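Long-range contacts in macrophomate synthase intermolecular Diels-Alderase (Macrophoma commelinae, PDB 1IZC), which is an enzyme of the HpcH/HpaI aldolase/citrate lyase family with a TIM-barrel fold that binds a magnesium ion and pyruvic acid: residues A[17-22]-A[161-166]; A[22-27]-A[168-173]; A[26-31]-A[95-100]. The protein carries 1 engineered substitution. One frame throughout, in Å; residues are numbered along the deposited sequence.

Interaction 1: residues A[17-22]-A[161-166]; sequences YRSAML and ASLFPN
Ser19 OG is gripped by two waters, and through them it reaches the backbone of 161-166. Water 1, 2.7 Å from Ser19 OG, also donates to Ala161 O; water 2, likewise 2.7 Å from Ser19 OG, accepts from Leu163 N at 3.0 Å. No direct hydrogen bond joins the two segments, which are irregular loops on the outside of the TIM barrel: 17-22 runs ahead of helix 28-37, while the loop 161-166 lies on the way from helix 129-139 to helix 171-177. The second loop is shaped by an ST turn, in which Phe164 N donates to Ser162 OG at 3.0 Å; Ser162 OG is also hydrogen-bonded to Asp167. Between the loops the packing is apolar. Ala20 points its methyl at the peptide between Ala161 and Ser162, with Ala20 CB 3.6 Å from Ala161 C. Met21 comes alongside: its chain bends at chi3 (-58°), which turns CE toward Ala161 N, and Met21 SD lies 3.6 Å from Ala161 N as a packing contact. The Arg18 side chain folds back over its own loop. Arg18 NE donates almost straight to Ser19 O (3.0 Å, N-H...O 167°), with the oxygen in the guanidinium plane, while Leu22 CD2 covers one face of that group. Arg18 NH1 forms a salt bridge with Glu93 of the second subunit, whose Tyr5 makes a cation-pi contact with Arg18; both interactions tie this loop to the second subunit. Leu163 lays its branched end across the backbone of 18-20, CD1 against Arg18 O. Ala20 N, buried by this contact, has no polar partner in the model; both CG and CD2 of Leu163 lie 3.9 Å from Ala20 N.

Interaction 2: residues A[22-27]-A[168-173]; sequences LTYPGN and PYNVAT
Tyr24 and Asn170 stack flat group on flat group, the amide plane only 19° from the ring plane. Asn170 CG sits 3.8 Å above the Tyr24 ring, over its centre; the tightest touch is Asn170 CB to Tyr24 CE2, 3.4 Å. Hydrogen bonds at both ends of the amide fix its rotation: Asn170 ND2 is bonded to Ala161 O and to water 3, and Asn170 OD1 accepts from Thr173 OG1 at 2.6 Å. That donor lies 17° out of the carbonyl plane. Asn170 holds the N-cap position of helix 171-177, yet its side chain makes no capping bond and instead spends OD1 on the threonine of the first turn. The contact thus fastens the N-terminal loop of this TIM barrel to the start of the helix that leads into strand 179-184. Two waters link the phenol to the backbone of 168-173. Water 4 lies in the ring plane at the edge of Tyr24, 2.7 Å from Tyr24 OH, and donates to Tyr169 O at 2.6 Å; water 3 lies 3.3 Å from Tyr24 OH and donates to Pro168 O. The phenol oxygen is hydrogen-bonded to Thr153 as well. Thr173 adds looser van der Waals contacts: with CG2 anti to the backbone N (OG1 at chi1 -64°), the methyl lies near Pro25, Thr173 CG2 being 4.0 Å from Pro25 O. That carbonyl oxygen takes its hydrogen bond from His177, further along the same helix.

Interaction 3: residues A[26-31]-A[95-100]; sequences GNLRQA and RSLVIV
Leu97 presses one methyl onto a glycine on the very side where a beta carbon would stand: Leu97 CD2 is 3.5 Å from Gly26 CA. The loop backbone can therefore lie directly against the leucine, with no side chain between them. Leu97 CG is anti to its own carbonyl carbon (chi1 -60°), and the two methyls beyond it divide the work. CD2 takes Gly26, while CD1 pushes into the first turn of helix 28-37, where Leu97 CD1 is 3.7 Å from Leu28 CA and 4.0 Å from Ala31 CB. The side chains of Leu28 and Leu97 cross obliquely and meet through their CD1 methyls. Leu28 uses its other methyl on Ile99, two residues along the strand: Leu28 CD2 is 3.9 Å from Ile99 CG1, the two side chains crossing at about a right angle. In this TIM barrel helix 28-37 comes before the first barrel strand, 43-48, and it packs across the end where the strands begin; Leu28 and Ala31 also touch Leu43, and Leu28 touches Ala119. Ile99 lies against Phe66 and Trp68 of the adjoining strand, whereas Val98 between the two contact residues turns the other way, onto helix 78-91. The entry into helix 28-37 is set by Asn27. It is the centre of an inverse gamma turn, with Leu28 N donating to Gly26 O at 3.0 Å. As N-cap, Asn27 OD1 accepts from Gln30 N (2.9 Å, N-H...O 160°), the donor standing well above the carbonyl plane, 62° out of it. At the next residue Ala31 N donates to Asn27 O at 3.1 Å, the backbone bond of the first turn.

From the N terminus the chain supplies 17-22, 22-27 and 26-31 in succession, and each closes a long loop with a later part of the barrel. Interaction 3 closes the shortest, at strand 97-101, and its span lies within that of interaction 1. Interactions 1 and 2 share Leu22 and cross, because their segments alternate along the chain: 22-27 comes before 161-166, and 168-173 after it. They also touch directly, Ser162 OG meeting Thr173 OG1 and Tyr17 O probably bonding Asn27 N. Interactions 1 and 2 tie the N-terminal arm to the loop before helix 171-177 and its first turn, beside the second subunit; interaction 3 ties it to the end of the barrel where its strands begin.

Interaction 1: residues A[17-22]-A[161-166]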
ATOM      1  N   TYR A  17      16.375  21.946 -18.795  1.00 10.24           N
ATOM      2  CA  TYR A  17      15.192  22.625 -18.271  1.00  8.14           C
ATOM      3  C   TYR A  17      14.823  22.373 -16.815  1.00 10.85           C
ATOM      4  O   TYR A  17      13.769  22.832 -16.364  1.00 10.44           O
ATOM      5  CB  TYR A  17      14.000  22.271 -19.169  1.00 10.78           C
ATOM      6  CG  TYR A  17      14.288  22.526 -20.627  1.00 10.10           C
ATOM      7  CD1 TYR A  17      14.358  23.833 -21.118  1.00 14.07           C
ATOM      8  CD2 TYR A  17      14.543  21.474 -21.508  1.00 12.11           C
ATOM      9  CE1 TYR A  17      14.680  24.080 -22.446  1.00 12.21           C
ATOM     10  CE2 TYR A  17      14.861  21.713 -22.846  1.00 12.44           C
ATOM     11  CZ  TYR A  17      14.927  23.021 -23.302  1.00 12.06           C
ATOM     12  OH  TYR A  17      15.231  23.281 -24.619  1.00 12.38           O
ATOM     13  N   ARG A  18      15.667  21.679 -16.058  1.00  8.82           N
ATOM     14  CA  ARG A  18      15.301  21.406 -14.664  1.00  9.76           C
ATOM     15  C   ARG A  18      15.244  22.650 -13.789  1.00 11.19           C
ATOM     16  O   ARG A  18      15.920  23.651 -14.063  1.00 10.25           O
ATOM     17  CB  ARG A  18      16.265  20.402 -14.026  1.00 10.11           C
ATOM     18  CG  ARG A  18      17.717  20.890 -13.944  1.00  9.71           C
ATOM     19  CD  ARG A  18      18.480  20.075 -12.901  1.00 11.00           C
ATOM     20  NE  ARG A  18      18.092  20.466 -11.552  1.00  9.13           N
ATOM     21  CZ  ARG A  18      18.503  19.852 -10.448  1.00 10.11           C
ATOM     22  NH1 ARG A  18      19.318  18.803 -10.534  1.00 10.88           N
ATOM     23  NH2 ARG A  18      18.111  20.295  -9.259  1.00  8.49           N
ATOM     24  N   SER A  19      14.420  22.594 -12.749  1.00 10.97           N
ATOM     25  CA  SER A  19      14.307  23.711 -11.809  1.00 12.56           C
ATOM     26  C   SER A  19      15.430  23.590 -10.779  1.00 10.63           C
ATOM     27  O   SER A  19      16.218  22.645 -10.829  1.00 12.02           O
ATOM     28  CB  SER A  19      12.956  23.675 -11.097  1.00 11.61           C
ATOM     29  OG  SER A  19      12.756  24.864 -10.361  1.00 15.59           O
ATOM     30  N   ALA A  20      15.502  24.535  -9.845  1.00 10.54           N
ATOM     31  CA  ALA A  20      16.543  24.498  -8.821  1.00  8.42           C
ATOM     32  C   ALA A  20      16.388  23.242  -7.967  1.00 11.77           C
ATOM     33  O   ALA A  20      17.371  22.691  -7.489  1.00 13.32           O
ATOM     34  CB  ALA A  20      16.471  25.743  -7.940  1.00 12.63           C
ATOM     35  N   MET A  21      15.145  22.820  -7.754  1.00  9.61           N
ATOM     36  CA  MET A  21      14.868  21.609  -6.976  1.00 11.48           C
ATOM     37  C   MET A  21      13.997  20.694  -7.819  1.00 11.14           C
ATOM     38  O   MET A  21      13.045  21.144  -8.465  1.00  9.51           O
ATOM     39  CB  MET A  21      14.165  21.956  -5.666  1.00 13.18           C
ATOM     40  CG  MET A  21      14.976  22.923  -4.794  1.00 14.74           C
ATOM     41  SD  MET A  21      14.372  23.001  -3.113  1.00 15.70           S
ATOM     42  CE  MET A  21      12.694  23.514  -3.383  1.00 11.74           C
ATOM     43  N   LEU A  22      14.302  19.402  -7.794  1.00  8.47           N
ATOM     44  CA  LEU A  22      13.572  18.453  -8.627  1.00 10.41           C
ATOM     45  C   LEU A  22      12.158  18.121  -8.168  1.00  9.28           C
ATOM     46  O   LEU A  22      11.461  17.337  -8.811  1.00 11.36           O
ATOM     47  CB  LEU A  22      14.410  17.184  -8.810  1.00  9.46           C
ATOM     48  CG  LEU A  22      15.755  17.434  -9.510  1.00  7.99           C
ATOM     49  CD1 LEU A  22      16.526  16.125  -9.577  1.00 11.18           C
ATOM     50  CD2 LEU A  22      15.545  18.000 -10.914  1.00  8.60           C
ATOM     51  N   ALA A 161      14.802  26.547  -2.929  1.00 13.56           N
ATOM     52  CA  ALA A 161      15.552  27.137  -4.030  1.00 12.65           C
ATOM     53  C   ALA A 161      14.709  27.305  -5.283  1.00 13.96           C
ATOM     54  O   ALA A 161      13.834  26.501  -5.565  1.00 10.86           O
ATOM     55  CB  ALA A 161      16.783  26.286  -4.342  1.00 14.63           C
ATOM     56  N   SER A 162      15.001  28.360  -6.035  1.00 12.64           N
ATOM     57  CA  SER A 162      14.283  28.663  -7.273  1.00 12.73           C
ATOM     58  C   SER A 162      15.279  29.246  -8.270  1.00 11.68           C
ATOM     59  O   SER A 162      16.303  29.804  -7.877  1.00 13.82           O
ATOM     60  CB  SER A 162      13.176  29.695  -7.007  1.00 12.49           C
ATOM     61  OG  SER A 162      12.648  30.205  -8.232  1.00 10.14           O
ATOM     62  N   LEU A 163      14.985  29.117  -9.558  1.00 14.44           N
ATOM     63  CA  LEU A 163      15.858  29.679 -10.587  1.00 12.33           C
ATOM     64  C   LEU A 163      15.608  31.174 -10.683  1.00 13.83           C
ATOM     65  O   LEU A 163      16.429  31.904 -11.228  1.00 16.71           O
ATOM     66  CB  LEU A 163      15.553  29.087 -11.957  1.00 12.04           C
ATOM     67  CG  LEU A 163      15.818  27.598 -12.176  1.00 11.92           C
ATOM     68  CD1 LEU A 163      15.370  27.229 -13.582  1.00 10.15           C
ATOM     69  CD2 LEU A 163      17.303  27.301 -11.979  1.00 12.21           C
ATOM     70  N   PHE A 164      14.467  31.610 -10.161  1.00 12.44           N
ATOM     71  CA  PHE A 164      14.084  33.021 -10.227  1.00 13.48           C
ATOM     72  C   PHE A 164      14.476  33.815  -8.993  1.00 21.07           C
ATOM     73  O   PHE A 164      14.548  33.277  -7.896  1.00 18.92           O
ATOM     74  CB  PHE A 164      12.578  33.130 -10.466  1.00 12.42           C
ATOM     75  CG  PHE A 164      12.132  32.457 -11.726  1.00 15.75           C
ATOM     76  CD1 PHE A 164      11.899  31.085 -11.754  1.00 14.81           C
ATOM     77  CD2 PHE A 164      12.029  33.181 -12.912  1.00 18.81           C
ATOM     78  CE1 PHE A 164      11.575  30.443 -12.950  1.00 17.22           C
ATOM     79  CE2 PHE A 164      11.705  32.549 -14.113  1.00 21.61           C
ATOM     80  CZ  PHE A 164      11.479  31.177 -14.134  1.00 23.46           C
ATOM     81  N   PRO A 165      14.739  35.124  -9.167  1.00 22.66           N
ATOM     82  CA  PRO A 165      15.131  36.026  -8.075  1.00 22.53           C
ATOM     83  C   PRO A 165      14.019  36.226  -7.053  1.00 22.30           C
ATOM     84  O   PRO A 165      12.845  36.303  -7.418  1.00 21.49           O
ATOM     85  CB  PRO A 165      15.449  37.345  -8.794  1.00 24.05           C
ATOM     86  CG  PRO A 165      15.690  36.951 -10.213  1.00 31.58           C
ATOM     87  CD  PRO A 165      14.705  35.839 -10.453  1.00 23.34           C
ATOM     88  N   ASN A 166      14.400  36.322  -5.781  1.00 24.36           N
ATOM     89  CA  ASN A 166      13.455  36.540  -4.687  1.00 26.75           C
ATOM     90  C   ASN A 166      12.165  35.773  -4.907  1.00 26.70           C
ATOM     91  O   ASN A 166      11.073  36.344  -4.867  1.00 25.62           O
ATOM     92  CB  ASN A 166      13.138  38.033  -4.561  1.00 33.03           C
ATOM     93  CG  ASN A 166      14.387  38.887  -4.522  1.00 42.00           C
ATOM     94  OD1 ASN A 166      15.208  38.770  -3.606  1.00 45.77           O
ATOM     95  ND2 ASN A 166      14.542  39.751  -5.519  1.00 44.19           N
TER
HETATM   96  O   HOH W   1      12.553  25.115  -7.671  1.00 13.49           O
HETATM   97  O   HOH W   2      12.762  27.547 -10.750  1.00 15.95           O

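Interaction 2: residues A[22-27]-A[168-173]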
ATOM      1  N   LEU A  22      14.302  19.402  -7.794  1.00  8.47           N
ATOM      2  CA  LEU A  22      13.572  18.453  -8.627  1.00 10.41           C
ATOM      3  C   LEU A  22      12.158  18.121  -8.168  1.00  9.28           C
ATOM      4  O   LEU A  22      11.461  17.337  -8.811  1.00 11.36           O
ATOM      5  CB  LEU A  22      14.410  17.184  -8.810  1.00  9.46           C
ATOM      6  CG  LEU A  22      15.755  17.434  -9.510  1.00  7.99           C
ATOM      7  CD1 LEU A  22      16.526  16.125  -9.577  1.00 11.18           C
ATOM      8  CD2 LEU A  22      15.545  18.000 -10.914  1.00  8.60           C
ATOM      9  N   THR A  23      11.747  18.735  -7.063  1.00  9.33           N
ATOM     10  CA  THR A  23      10.396  18.598  -6.528  1.00  6.80           C
ATOM     11  C   THR A  23       9.511  19.657  -7.189  1.00  9.17           C
ATOM     12  O   THR A  23       8.304  19.721  -6.938  1.00  9.27           O
ATOM     13  CB  THR A  23      10.367  18.833  -5.013  1.00 10.60           C
ATOM     14  OG1 THR A  23      11.149  19.993  -4.703  1.00 10.74           O
ATOM     15  CG2 THR A  23      10.926  17.624  -4.271  1.00 13.30           C
ATOM     16  N   TYR A  24      10.126  20.487  -8.029  1.00  8.71           N
ATOM     17  CA  TYR A  24       9.404  21.536  -8.752  1.00 10.45           C
ATOM     18  C   TYR A  24       9.450  21.265 -10.248  1.00  8.95           C
ATOM     19  O   TYR A  24      10.375  20.618 -10.744  1.00  9.76           O
ATOM     20  CB  TYR A  24       9.977  22.919  -8.424  1.00 11.30           C
ATOM     21  CG  TYR A  24       9.421  23.444  -7.132  1.00  9.32           C
ATOM     22  CD1 TYR A  24      10.026  23.153  -5.914  1.00 14.58           C
ATOM     23  CD2 TYR A  24       8.219  24.151  -7.116  1.00 12.17           C
ATOM     24  CE1 TYR A  24       9.444  23.552  -4.707  1.00 19.52           C
ATOM     25  CE2 TYR A  24       7.630  24.549  -5.920  1.00 17.63           C
ATOM     26  CZ  TYR A  24       8.248  24.249  -4.717  1.00 18.79           C
ATOM     27  OH  TYR A  24       7.676  24.662  -3.523  1.00 18.10           O
ATOM     28  N   PRO A  25       8.453  21.766 -10.998  1.00 10.12           N
ATOM     29  CA  PRO A  25       8.447  21.516 -12.441  1.00  9.36           C
ATOM     30  C   PRO A  25       9.592  22.098 -13.239  1.00  9.77           C
ATOM     31  O   PRO A  25      10.024  23.226 -12.998  1.00  9.78           O
ATOM     32  CB  PRO A  25       7.111  22.104 -12.892  1.00  8.85           C
ATOM     33  CG  PRO A  25       6.979  23.308 -12.002  1.00  9.49           C
ATOM     34  CD  PRO A  25       7.399  22.726 -10.626  1.00  9.65           C
ATOM     35  N   GLY A  26      10.080  21.306 -14.187  1.00  9.52           N
ATOM     36  CA  GLY A  26      11.124  21.769 -15.077  1.00  9.09           C
ATOM     37  C   GLY A  26      10.454  22.720 -16.057  1.00 11.08           C
ATOM     38  O   GLY A  26       9.219  22.795 -16.117  1.00  8.63           O
ATOM     39  N   ASN A  27      11.246  23.434 -16.847  1.00 10.15           N
ATOM     40  CA  ASN A  27      10.665  24.416 -17.762  1.00  9.91           C
ATOM     41  C   ASN A  27      10.159  23.871 -19.097  1.00  9.64           C
ATOM     42  O   ASN A  27      10.814  24.026 -20.139  1.00 10.91           O
ATOM     43  CB  ASN A  27      11.663  25.546 -18.018  1.00 11.11           C
ATOM     44  CG  ASN A  27      10.984  26.789 -18.561  1.00 11.78           C
ATOM     45  OD1 ASN A  27       9.851  26.720 -19.035  1.00 10.76           O
ATOM     46  ND2 ASN A  27      11.673  27.928 -18.502  1.00 16.39           N
ATOM     47  N   PRO A 168      11.182  32.734  -3.074  1.00 30.01           N
ATOM     48  CA  PRO A 168      11.215  31.761  -1.968  1.00 30.45           C
ATOM     49  C   PRO A 168      10.053  30.773  -1.942  1.00 26.66           C
ATOM     50  O   PRO A 168      10.131  29.717  -1.303  1.00 25.08           O
ATOM     51  CB  PRO A 168      11.210  32.651  -0.718  1.00 34.24           C
ATOM     52  CG  PRO A 168      11.769  33.941  -1.194  1.00 34.32           C
ATOM     53  CD  PRO A 168      11.103  34.102  -2.533  1.00 34.10           C
ATOM     54  N   TYR A 169       8.971  31.113  -2.627  1.00 22.66           N
ATOM     55  CA  TYR A 169       7.811  30.249  -2.650  1.00 17.22           C
ATOM     56  C   TYR A 169       7.605  29.582  -3.998  1.00 14.54           C
ATOM     57  O   TYR A 169       6.633  28.857  -4.211  1.00 13.99           O
ATOM     58  CB  TYR A 169       6.602  31.062  -2.221  1.00 26.95           C
ATOM     59  CG  TYR A 169       6.877  31.684  -0.873  1.00 30.74           C
ATOM     60  CD1 TYR A 169       7.489  32.938  -0.772  1.00 32.12           C
ATOM     61  CD2 TYR A 169       6.647  30.965   0.299  1.00 24.84           C
ATOM     62  CE1 TYR A 169       7.876  33.457   0.470  1.00 34.58           C
ATOM     63  CE2 TYR A 169       7.031  31.467   1.542  1.00 33.50           C
ATOM     64  CZ  TYR A 169       7.647  32.711   1.622  1.00 31.47           C
ATOM     65  OH  TYR A 169       8.054  33.192   2.850  1.00 36.29           O
ATOM     66  N   ASN A 170       8.545  29.834  -4.899  1.00 12.84           N
ATOM     67  CA  ASN A 170       8.520  29.256  -6.231  1.00 10.61           C
ATOM     68  C   ASN A 170       7.250  29.564  -7.014  1.00 14.17           C
ATOM     69  O   ASN A 170       6.807  28.790  -7.857  1.00 10.67           O
ATOM     70  CB  ASN A 170       8.773  27.739  -6.128  1.00 11.02           C
ATOM     71  CG  ASN A 170      10.262  27.403  -6.180  1.00 11.94           C
ATOM     72  OD1 ASN A 170      10.851  27.380  -7.253  1.00 12.52           O
ATOM     73  ND2 ASN A 170      10.878  27.165  -5.015  1.00 11.34           N
ATOM     74  N   VAL A 171       6.660  30.717  -6.729  1.00 12.75           N
ATOM     75  CA  VAL A 171       5.475  31.137  -7.454  1.00 14.91           C
ATOM     76  C   VAL A 171       5.870  31.458  -8.897  1.00 12.27           C
ATOM     77  O   VAL A 171       5.119  31.180  -9.826  1.00 14.19           O
ATOM     78  CB  VAL A 171       4.850  32.392  -6.799  1.00 13.68           C
ATOM     79  CG1 VAL A 171       3.910  33.086  -7.774  1.00 19.59           C
ATOM     80  CG2 VAL A 171       4.091  31.981  -5.548  1.00 16.78           C
ATOM     81  N   ALA A 172       7.050  32.041  -9.086  1.00 13.37           N
ATOM     82  CA  ALA A 172       7.512  32.385 -10.428  1.00 14.85           C
ATOM     83  C   ALA A 172       7.809  31.103 -11.198  1.00 14.50           C
ATOM     84  O   ALA A 172       7.494  30.977 -12.384  1.00 12.54           O
ATOM     85  CB  ALA A 172       8.778  33.260 -10.349  1.00 15.00           C
ATOM     86  N   THR A 173       8.430  30.153 -10.511  1.00 11.49           N
ATOM     87  CA  THR A 173       8.762  28.874 -11.133  1.00 11.28           C
ATOM     88  C   THR A 173       7.497  28.258 -11.699  1.00 13.81           C
ATOM     89  O   THR A 173       7.433  27.872 -12.875  1.00 12.56           O
ATOM     90  CB  THR A 173       9.353  27.913 -10.099  1.00  9.12           C
ATOM     91  OG1 THR A 173      10.580  28.454  -9.612  1.00 11.38           O
ATOM     92  CG2 THR A 173       9.605  26.535 -10.726  1.00  9.48           C
TER
HETATM   93  O   HOH W   3       9.465  27.181  -2.510  1.00 17.04           O
HETATM   94  O   HOH W   4       5.688  26.440  -3.883  1.00 20.24           O

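Interaction 3: residues A[26-31]-A[95-100]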
ATOM      1  N   GLY A  26      10.080  21.306 -14.187  1.00  9.52           N
ATOM      2  CA  GLY A  26      11.124  21.769 -15.077  1.00  9.09           C
ATOM      3  C   GLY A  26      10.454  22.720 -16.057  1.00 11.08           C
ATOM      4  O   GLY A  26       9.219  22.795 -16.117  1.00  8.63           O
ATOM      5  N   ASN A  27      11.246  23.434 -16.847  1.00 10.15           N
ATOM      6  CA  ASN A  27      10.665  24.416 -17.762  1.00  9.91           C
ATOM      7  C   ASN A  27      10.159  23.871 -19.097  1.00  9.64           C
ATOM      8  O   ASN A  27      10.814  24.026 -20.139  1.00 10.91           O
ATOM      9  CB  ASN A  27      11.663  25.546 -18.018  1.00 11.11           C
ATOM     10  CG  ASN A  27      10.984  26.789 -18.561  1.00 11.78           C
ATOM     11  OD1 ASN A  27       9.851  26.720 -19.035  1.00 10.76           O
ATOM     12  ND2 ASN A  27      11.673  27.928 -18.502  1.00 16.39           N
ATOM     13  N   LEU A  28       8.980  23.254 -19.070  1.00  6.88           N
ATOM     14  CA  LEU A  28       8.388  22.707 -20.284  1.00  9.67           C
ATOM     15  C   LEU A  28       8.020  23.852 -21.230  1.00 10.01           C
ATOM     16  O   LEU A  28       8.070  23.699 -22.452  1.00  9.25           O
ATOM     17  CB  LEU A  28       7.151  21.858 -19.946  1.00  8.24           C
ATOM     18  CG  LEU A  28       6.330  21.326 -21.128  1.00  7.10           C
ATOM     19  CD1 LEU A  28       7.225  20.413 -22.002  1.00  9.77           C
ATOM     20  CD2 LEU A  28       5.103  20.563 -20.615  1.00  9.34           C
ATOM     21  N   ARG A  29       7.654  24.999 -20.661  1.00  8.07           N
ATOM     22  CA  ARG A  29       7.299  26.165 -21.471  1.00  8.35           C
ATOM     23  C   ARG A  29       8.445  26.485 -22.446  1.00 11.61           C
ATOM     24  O   ARG A  29       8.231  26.653 -23.662  1.00 11.40           O
ATOM     25  CB  ARG A  29       7.035  27.371 -20.551  1.00 10.94           C
ATOM     26  CG  ARG A  29       6.455  28.628 -21.234  1.00 15.52           C
ATOM     27  CD  ARG A  29       4.915  28.577 -21.323  1.00 19.16           C
ATOM     28  NE  ARG A  29       4.299  28.463 -20.004  1.00 19.22           N
ATOM     29  CZ  ARG A  29       4.103  29.469 -19.145  1.00 15.56           C
ATOM     30  NH1 ARG A  29       4.458  30.722 -19.434  1.00 13.51           N
ATOM     31  NH2 ARG A  29       3.555  29.211 -17.968  1.00 12.78           N
ATOM     32  N   GLN A  30       9.664  26.560 -21.915  1.00  9.62           N
ATOM     33  CA  GLN A  30      10.821  26.875 -22.742  1.00  9.75           C
ATOM     34  C   GLN A  30      11.194  25.709 -23.646  1.00 10.06           C
ATOM     35  O   GLN A  30      11.624  25.905 -24.783  1.00  9.75           O
ATOM     36  CB  GLN A  30      12.026  27.252 -21.873  1.00  9.63           C
ATOM     37  CG  GLN A  30      13.170  27.859 -22.677  1.00 10.39           C
ATOM     38  CD  GLN A  30      12.727  29.128 -23.394  1.00 14.30           C
ATOM     39  OE1 GLN A  30      12.169  30.031 -22.770  1.00 15.50           O
ATOM     40  NE2 GLN A  30      12.962  29.199 -24.702  1.00 14.59           N
ATOM     41  N   ALA A  31      11.039  24.486 -23.147  1.00  8.63           N
ATOM     42  CA  ALA A  31      11.374  23.324 -23.968  1.00 10.43           C
ATOM     43  C   ALA A  31      10.532  23.327 -25.234  1.00 10.98           C
ATOM     44  O   ALA A  31      11.029  23.031 -26.324  1.00 10.03           O
ATOM     45  CB  ALA A  31      11.143  22.027 -23.185  1.00  9.08           C
ATOM     46  N   ARG A  95      16.161  15.433 -16.350  1.00 10.46           N
ATOM     47  CA  ARG A  95      16.077  15.405 -17.807  1.00 12.76           C
ATOM     48  C   ARG A  95      14.671  15.129 -18.334  1.00 12.60           C
ATOM     49  O   ARG A  95      14.313  15.588 -19.429  1.00 13.40           O
ATOM     50  CB  ARG A  95      17.058  14.374 -18.371  1.00 13.60           C
ATOM     51  CG  ARG A  95      16.992  14.243 -19.886  1.00 28.74           C
ATOM     52  CD  ARG A  95      18.231  13.539 -20.403  1.00 36.24           C
ATOM     53  NE  ARG A  95      18.071  13.039 -21.765  1.00 39.54           N
ATOM     54  CZ  ARG A  95      19.014  12.357 -22.403  1.00 41.58           C
ATOM     55  NH1 ARG A  95      20.173  12.109 -21.796  1.00 38.28           N
ATOM     56  NH2 ARG A  95      18.799  11.908 -23.630  1.00 45.49           N
ATOM     57  N   SER A  96      13.866  14.397 -17.563  1.00  8.44           N
ATOM     58  CA  SER A  96      12.509  14.057 -17.983  1.00  7.35           C
ATOM     59  C   SER A  96      11.437  14.940 -17.374  1.00 10.24           C
ATOM     60  O   SER A  96      11.133  14.835 -16.189  1.00 12.42           O
ATOM     61  CB  SER A  96      12.190  12.603 -17.628  1.00  8.55           C
ATOM     62  OG  SER A  96      13.199  11.737 -18.128  1.00  9.27           O
ATOM     63  N   LEU A  97      10.846  15.802 -18.191  1.00  8.47           N
ATOM     64  CA  LEU A  97       9.772  16.655 -17.698  1.00  8.20           C
ATOM     65  C   LEU A  97       8.531  15.779 -17.533  1.00  9.98           C
ATOM     66  O   LEU A  97       8.423  14.727 -18.166  1.00 13.40           O
ATOM     67  CB  LEU A  97       9.501  17.769 -18.702  1.00  8.55           C
ATOM     68  CG  LEU A  97      10.743  18.633 -18.920  1.00 12.37           C
ATOM     69  CD1 LEU A  97      10.438  19.691 -19.959  1.00 13.78           C
ATOM     70  CD2 LEU A  97      11.173  19.263 -17.589  1.00 15.91           C
ATOM     71  N   VAL A  98       7.591  16.202 -16.694  1.00  8.20           N
ATOM     72  CA  VAL A  98       6.396  15.401 -16.486  1.00  8.08           C
ATOM     73  C   VAL A  98       5.140  16.100 -16.966  1.00  8.69           C
ATOM     74  O   VAL A  98       4.888  17.255 -16.618  1.00 10.98           O
ATOM     75  CB  VAL A  98       6.205  15.037 -14.989  1.00 11.75           C
ATOM     76  CG1 VAL A  98       4.910  14.252 -14.809  1.00 11.86           C
ATOM     77  CG2 VAL A  98       7.390  14.239 -14.489  1.00 10.08           C
ATOM     78  N   ILE A  99       4.372  15.395 -17.790  1.00  7.29           N
ATOM     79  CA  ILE A  99       3.103  15.904 -18.315  1.00  7.82           C
ATOM     80  C   ILE A  99       2.049  14.954 -17.771  1.00 10.03           C
ATOM     81  O   ILE A  99       2.238  13.723 -17.787  1.00  9.31           O
ATOM     82  CB  ILE A  99       3.086  15.878 -19.853  1.00  9.50           C
ATOM     83  CG1 ILE A  99       4.164  16.829 -20.383  1.00 11.16           C
ATOM     84  CG2 ILE A  99       1.701  16.283 -20.376  1.00  9.63           C
ATOM     85  CD1 ILE A  99       4.503  16.612 -21.864  1.00 14.08           C
ATOM     86  N   VAL A 100       0.944  15.506 -17.285  1.00  6.67           N
ATOM     87  CA  VAL A 100      -0.087  14.667 -16.716  1.00  8.22           C
ATOM     88  C   VAL A 100      -1.423  14.945 -17.359  1.00 10.04           C
ATOM     89  O   VAL A 100      -1.830  16.103 -17.464  1.00 10.46           O
ATOM     90  CB  VAL A 100      -0.245  14.909 -15.185  1.00  7.62           C
ATOM     91  CG1 VAL A 100      -1.371  14.027 -14.633  1.00 10.74           C
ATOM     92  CG2 VAL A 100       1.057  14.599 -14.472  1.00  6.67           C
TER